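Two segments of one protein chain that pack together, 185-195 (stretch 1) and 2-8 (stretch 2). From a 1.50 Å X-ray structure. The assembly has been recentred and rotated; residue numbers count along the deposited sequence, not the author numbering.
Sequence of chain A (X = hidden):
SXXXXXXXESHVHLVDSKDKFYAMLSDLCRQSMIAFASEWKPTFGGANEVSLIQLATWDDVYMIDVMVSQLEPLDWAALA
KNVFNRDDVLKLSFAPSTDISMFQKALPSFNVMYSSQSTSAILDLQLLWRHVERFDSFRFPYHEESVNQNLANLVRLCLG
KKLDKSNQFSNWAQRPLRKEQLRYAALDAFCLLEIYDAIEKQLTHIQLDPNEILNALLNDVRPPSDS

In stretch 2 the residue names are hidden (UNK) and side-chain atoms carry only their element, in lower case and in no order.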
# COMPACT_ATOMS: atom_id res chain seq x y z
N ALA A 185 -23.54 -3.13 -4.23
CA ALA A 185 -22.34 -2.47 -4.74
C ALA A 185 -21.25 -3.47 -5.08
O ALA A 185 -20.56 -3.33 -6.10
CB ALA A 185 -21.84 -1.44 -3.71
N ALA A 186 -21.06 -4.48 -4.22
CA ALA A 186 -19.99 -5.45 -4.48
C ALA A 186 -20.31 -6.27 -5.72
O ALA A 186 -19.43 -6.53 -6.55
CB ALA A 186 -19.79 -6.33 -3.25
N LEU A 187 -21.56 -6.71 -5.86
CA LEU A 187 -21.92 -7.51 -7.01
C LEU A 187 -21.89 -6.70 -8.30
O LEU A 187 -21.65 -7.27 -9.38
CB LEU A 187 -23.30 -8.13 -6.79
CG LEU A 187 -23.75 -9.14 -7.85
CD1 LEU A 187 -22.74 -10.28 -8.00
CD2 LEU A 187 -25.13 -9.68 -7.47
N ASP A 188 -22.12 -5.38 -8.24
CA ASP A 188 -22.15 -4.62 -9.49
C ASP A 188 -20.77 -4.59 -10.14
O ASP A 188 -20.68 -4.51 -11.37
CB ASP A 188 -22.70 -3.21 -9.26
CG ASP A 188 -23.80 -2.85 -10.27
OD1 ASP A 188 -24.79 -3.61 -10.37
OD2 ASP A 188 -23.65 -1.82 -10.97
N ALA A 189 -19.71 -4.68 -9.34
CA ALA A 189 -18.38 -4.84 -9.91
C ALA A 189 -18.10 -6.30 -10.28
O ALA A 189 -17.64 -6.59 -11.39
CB ALA A 189 -17.32 -4.30 -8.94
N PHE A 190 -18.39 -7.24 -9.37
CA PHE A 190 -18.00 -8.64 -9.60
C PHE A 190 -18.69 -9.23 -10.83
O PHE A 190 -18.09 -10.04 -11.55
CB PHE A 190 -18.30 -9.50 -8.37
CG PHE A 190 -17.74 -10.90 -8.46
CD1 PHE A 190 -18.53 -11.95 -8.92
CD2 PHE A 190 -16.44 -11.16 -8.06
CE1 PHE A 190 -18.02 -13.24 -9.00
CE2 PHE A 190 -15.92 -12.45 -8.13
CZ PHE A 190 -16.72 -13.49 -8.60
N CYS A 191 -19.94 -8.86 -11.09
CA CYS A 191 -20.66 -9.50 -12.20
C CYS A 191 -20.02 -9.17 -13.54
O CYS A 191 -20.24 -9.90 -14.53
CB CYS A 191 -22.14 -9.10 -12.17
SG CYS A 191 -22.54 -7.43 -12.77
N LEU A 192 -19.23 -8.09 -13.62
CA LEU A 192 -18.54 -7.78 -14.86
C LEU A 192 -17.52 -8.86 -15.20
O LEU A 192 -17.35 -9.20 -16.38
CB LEU A 192 -17.86 -6.41 -14.75
CG LEU A 192 -18.78 -5.26 -14.32
CD1 LEU A 192 -17.94 -3.99 -14.20
CD2 LEU A 192 -19.94 -5.09 -15.29
N LEU A 193 -16.87 -9.43 -14.18
CA LEU A 193 -15.95 -10.54 -14.43
C LEU A 193 -16.69 -11.74 -14.97
O LEU A 193 -16.24 -12.39 -15.93
CB LEU A 193 -15.20 -10.93 -13.15
CG LEU A 193 -14.30 -9.87 -12.51
CD1 LEU A 193 -14.07 -10.21 -11.06
CD2 LEU A 193 -12.96 -9.80 -13.24
N GLU A 194 -17.84 -12.06 -14.37
CA GLU A 194 -18.64 -13.19 -14.83
C GLU A 194 -19.17 -12.98 -16.24
O GLU A 194 -19.22 -13.92 -17.04
CB GLU A 194 -19.80 -13.43 -13.86
CG GLU A 194 -19.38 -13.64 -12.42
CD GLU A 194 -20.56 -13.62 -11.47
OE1 GLU A 194 -21.21 -12.56 -11.35
OE2 GLU A 194 -20.83 -14.66 -10.83
N ILE A 195 -19.56 -11.74 -16.57
CA ILE A 195 -20.00 -11.43 -17.93
C ILE A 195 -18.86 -11.65 -18.93
O ILE A 195 -19.05 -12.31 -19.97
CB ILE A 195 -20.54 -10.00 -18.01
CG1 ILE A 195 -21.93 -9.91 -17.36
CG2 ILE A 195 -20.60 -9.52 -19.43
CD1 ILE A 195 -22.36 -8.49 -17.10
N UNK A 2 -31.78 -11.41 -7.96
CA UNK A 2 -31.73 -12.85 -7.73
C UNK A 2 -30.35 -13.44 -8.01
O UNK A 2 -29.97 -14.44 -7.40
c UNK A 2 -32.79 -13.55 -8.55
N UNK A 3 -29.59 -12.84 -8.93
CA UNK A 3 -28.16 -13.13 -9.00
C UNK A 3 -27.51 -12.74 -7.67
O UNK A 3 -27.88 -11.74 -7.06
n UNK A 3 -25.62 -14.07 -10.27
c UNK A 3 -26.06 -12.76 -10.35
c UNK A 3 -24.32 -14.11 -10.47
c UNK A 3 -27.49 -12.38 -10.15
c UNK A 3 -24.95 -12.01 -10.58
n UNK A 3 -23.89 -12.88 -10.67
N UNK A 4 -26.58 -13.56 -7.22
CA UNK A 4 -25.89 -13.31 -5.96
C UNK A 4 -24.39 -13.47 -6.14
O UNK A 4 -23.92 -14.13 -7.07
c UNK A 4 -27.82 -13.99 -4.49
c UNK A 4 -26.37 -14.26 -4.85
o UNK A 4 -26.23 -15.61 -5.30
N UNK A 5 -23.64 -12.85 -5.22
CA UNK A 5 -22.18 -12.93 -5.24
C UNK A 5 -21.72 -14.28 -4.69
O UNK A 5 -22.06 -14.64 -3.56
c UNK A 5 -20.07 -11.76 -4.23
c UNK A 5 -19.65 -10.62 -3.31
c UNK A 5 -21.59 -11.79 -4.41
c UNK A 5 -19.38 -11.64 -5.58
N UNK A 6 -20.93 -15.01 -5.47
CA UNK A 6 -20.50 -16.32 -5.02
C UNK A 6 -19.35 -16.28 -4.02
O UNK A 6 -19.10 -17.29 -3.35
n UNK A 6 -17.83 -17.39 -9.20
c UNK A 6 -18.96 -16.75 -7.06
n UNK A 6 -16.07 -17.99 -7.84
c UNK A 6 -18.84 -17.73 -8.21
c UNK A 6 -16.53 -17.53 -9.01
c UNK A 6 -20.12 -17.20 -6.22
n UNK A 6 -15.67 -17.22 -9.97
N UNK A 7 -18.69 -15.14 -3.87
CA UNK A 7 -17.61 -15.03 -2.89
C UNK A 7 -18.16 -15.07 -1.46
O UNK A 7 -19.24 -14.56 -1.17
c UNK A 7 -16.82 -13.75 -3.10
c UNK A 7 -15.25 -14.73 -4.77
c UNK A 7 -16.18 -13.57 -4.46
c UNK A 7 -15.41 -12.24 -4.51
N UNK A 8 -17.37 -15.67 -0.57
CA UNK A 8 -17.68 -15.63 0.85
C UNK A 8 -17.60 -14.19 1.36
O UNK A 8 -16.85 -13.36 0.82
c UNK A 8 -16.71 -16.53 1.61
o UNK A 8 -15.78 -16.46 3.80
c UNK A 8 -16.82 -16.37 3.11
o UNK A 8 -17.95 -16.16 3.61
O HOH W 1 -21.38 -14.63 -8.13
O HOH W 2 -19.77 -16.97 -11.42

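Position 2 has a single side-chain carbon, CB, whose bond from CA points away from the helix of stretch 1 and which touches nothing there. This is Ala-2.

Position 3 carries one carbon followed by a five-membered ring of three carbons and two nitrogens. One ring nitrogen lies 2.8 Å from Glu-194 OE1. The residue is His-3, and that nitrogen is NE2; it donates a hydrogen bond to the carboxylate with an N-H...O angle of 166°. The carboxylate oxygen sits near the ring plane, where an N-H bond points. The ring also packs against Leu-187, with CD2 of His-3 3.8 Å from CD1 of Leu-187.

At position 4, CB bears one oxygen and one carbon, and the CA-to-CB bond points away from the helix. This beta-branched hydroxyl side chain is Thr-4. Its contact is made by backbone: CA of Thr-4 lies 4.0 Å from Leu-187 CD2.

Position 5 has four side-chain carbons forked at the second, and one terminal carbon lies 3.4 Å from Phe-190 CG. The fork beyond CB identifies Leu-5. Its CD1 is 3.7 Å from the Phe-190 ring centroid and 26° off the ring normal, a CH-pi contact over the face. CD2 of Leu-5 reaches Ala-186 CB at 4.3 Å.

Position 6 shows three carbons, a nitrogen, and a carbon bearing two further nitrogens, which is a guanidinium. Its central carbon is 4.1 Å from Phe-190 CZ. In Arg-6, therefore, the guanidinium lays one face over the edge of the phenyl ring. NE of Arg-6 stands 4.4 Å from Glu-194 OE2, beyond salt-bridge range, but water 2 joins them, accepting from NE of Arg-6 at 3.0 Å and donating to OE2 of Glu-194 at 2.6 Å.

Position 7 again has four carbons forked at the second, one of them 3.7 Å from Phe-190 CE2. It is Leu-7, with CD1 making that apolar contact.

Position 8 has two carbons, the second carrying two oxygens, and lies out of reach of stretch 1. The short carboxylate is Asp-8.

The contact, burying 441 Å² in total, combines apolar packing with a polar network. Leu-187 and Phe-190, one helical turn apart, receive Leu-5, whose CA is 5.7 Å from CA of Leu-187. Glu-194, a further turn along, binds His-3 directly through OE1, while its OE2 accepts from both waters. Water 1 also donates to Thr-4 O and accepts from Arg-6 N, tying the irregular backbone to the helix.

Stretch 2 2-8: AHTLRLD
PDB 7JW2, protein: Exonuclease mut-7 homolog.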